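Local coordinates for protein ForH (Streptomyces kaniharaensis, PDB 6NKO) that probably takes part in formycin A biosynthesis and resembles the IMP cyclohydrolase part of the purine-pathway bienzyme PurH, at residues 115-119 / 160-165. Numbering follows the deposited sequence.
Sequences VCNNY and SDPDDY
N117 and S160 lie side by side, their CA atoms 5.2 Å apart, just where two neighbouring parallel strands, 114-117 and 157-159, run out at the carboxyl edge of the five-stranded sheet of this MGS-like fold. Backbone bonds from V115 and N117 to L159 hold the strands together up to that point; beyond it, side chains take over as 160-165 turns away toward helix 165-174.

S160 makes the first of these links. Its hydroxyl is the donor in a 3.0 Å bond from S160 OG to N117 O, arriving almost head-on at the carbonyl; a chi1 of -169° carries OG away from the serine's own N and toward that oxygen. S160 CA also lies 3.6 Å from N117 O, so a CA-H...O contact supplements the hydroxyl. N117 CB points away from the loop, and its ND2 bonds A26 O and D139 OD2.

At N118, a chi1 of -84° swings the amide over toward S160. There it donates to the S160 carbonyl, but the modelled N118 ND2 to S160 O distance of 2.4 Å is too short to trust, and only the pairing should be read from it. The amide plane and the Y165 ring are nearly parallel yet do not stack, since the amide approaches the ring at its phenol oxygen.

Y165 folds back under its own loop, with P162 CA 3.4 Å above the ring plane, over its centre. C116 SG lies on the other side of that plane in a sulfur-aromatic contact, 4.2 Å from the Y165 ring centroid and 46° off the normal. L36 of helix 33-42 packs on both C116 and Y165. The sulfur is displaced toward the phenol end of the ring, where C116 SG comes within 3.2 Å of Y165 OH.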
# COMPACT_ATOMS: atom_id res chain seq x y z
N VAL A 115 -3.54 3.77 -1.09
CA VAL A 115 -2.50 2.77 -0.87
C VAL A 115 -2.81 2.03 0.42
O VAL A 115 -3.07 2.66 1.45
CB VAL A 115 -1.10 3.40 -0.82
CG1 VAL A 115 -0.06 2.38 -0.36
CG2 VAL A 115 -0.73 3.98 -2.17
N CYS A 116 -2.79 0.70 0.36
CA CYS A 116 -3.02 -0.16 1.51
C CYS A 116 -1.82 -1.09 1.65
O CYS A 116 -1.53 -1.87 0.73
CB CYS A 116 -4.30 -0.97 1.33
SG CYS A 116 -5.18 -1.30 2.86
N ASN A 117 -1.12 -1.01 2.78
CA ASN A 117 0.12 -1.75 2.97
C ASN A 117 0.22 -2.29 4.39
O ASN A 117 0.14 -1.53 5.35
CB ASN A 117 1.33 -0.88 2.64
CG ASN A 117 2.65 -1.63 2.75
OD1 ASN A 117 3.58 -1.16 3.40
ND2 ASN A 117 2.72 -2.79 2.12
N ASN A 118 0.42 -3.61 4.50
CA ASN A 118 0.50 -4.33 5.77
C ASN A 118 1.79 -5.14 5.80
O ASN A 118 2.37 -5.46 4.76
CB ASN A 118 -0.69 -5.28 5.97
CG ASN A 118 -1.90 -4.58 6.53
OD1 ASN A 118 -3.02 -5.07 6.40
ND2 ASN A 118 -1.68 -3.44 7.16
N TYR A 119 2.20 -5.52 7.01
CA TYR A 119 3.42 -6.31 7.19
C TYR A 119 3.12 -7.65 7.87
O TYR A 119 2.20 -7.77 8.68
CB TYR A 119 4.45 -5.55 8.02
CG TYR A 119 4.57 -4.12 7.59
CD1 TYR A 119 4.78 -3.80 6.25
CD2 TYR A 119 4.45 -3.09 8.50
CE1 TYR A 119 4.88 -2.49 5.85
CE2 TYR A 119 4.55 -1.77 8.11
CZ TYR A 119 4.77 -1.48 6.78
OH TYR A 119 4.87 -0.17 6.37
N SER A 160 -3.18 1.46 6.59
CA SER A 160 -2.35 0.37 7.08
C SER A 160 -3.13 -0.50 8.06
O SER A 160 -3.24 -1.72 7.87
CB SER A 160 -1.09 0.91 7.76
OG SER A 160 -0.15 -0.14 8.02
N ASP A 161 -3.68 0.11 9.10
CA ASP A 161 -4.42 -0.60 10.12
C ASP A 161 -5.77 -1.07 9.58
O ASP A 161 -6.58 -0.24 9.16
CB ASP A 161 -4.63 0.30 11.34
CG ASP A 161 -5.19 -0.44 12.54
OD1 ASP A 161 -5.33 -1.68 12.48
OD2 ASP A 161 -5.49 0.23 13.56
N PRO A 162 -6.05 -2.38 9.56
CA PRO A 162 -7.35 -2.86 9.08
C PRO A 162 -8.55 -2.32 9.86
O PRO A 162 -9.69 -2.51 9.41
CB PRO A 162 -7.24 -4.38 9.21
CG PRO A 162 -5.77 -4.66 9.18
CD PRO A 162 -5.12 -3.49 9.86
N ASP A 163 -8.34 -1.67 11.00
CA ASP A 163 -9.43 -1.06 11.74
C ASP A 163 -9.84 0.29 11.17
O ASP A 163 -10.86 0.85 11.60
CB ASP A 163 -9.06 -0.90 13.21
CG ASP A 163 -9.00 -2.23 13.94
OD1 ASP A 163 -9.76 -3.15 13.57
OD2 ASP A 163 -8.19 -2.36 14.89
N ASP A 164 -9.08 0.83 10.22
CA ASP A 164 -9.41 2.09 9.56
C ASP A 164 -10.14 1.89 8.24
O ASP A 164 -10.56 2.87 7.62
CB ASP A 164 -8.14 2.92 9.32
CG ASP A 164 -7.43 3.29 10.61
OD1 ASP A 164 -8.12 3.59 11.60
OD2 ASP A 164 -6.19 3.29 10.62
N TYR A 165 -10.30 0.64 7.79
CA TYR A 165 -10.85 0.38 6.46
C TYR A 165 -12.29 0.87 6.36
O TYR A 165 -12.68 1.51 5.38
CB TYR A 165 -10.78 -1.11 6.13
CG TYR A 165 -9.39 -1.68 5.91
CD1 TYR A 165 -8.25 -0.90 6.10
CD2 TYR A 165 -9.23 -3.00 5.51
CE1 TYR A 165 -6.99 -1.43 5.91
CE2 TYR A 165 -7.97 -3.53 5.31
CZ TYR A 165 -6.85 -2.75 5.51
OH TYR A 165 -5.60 -3.28 5.32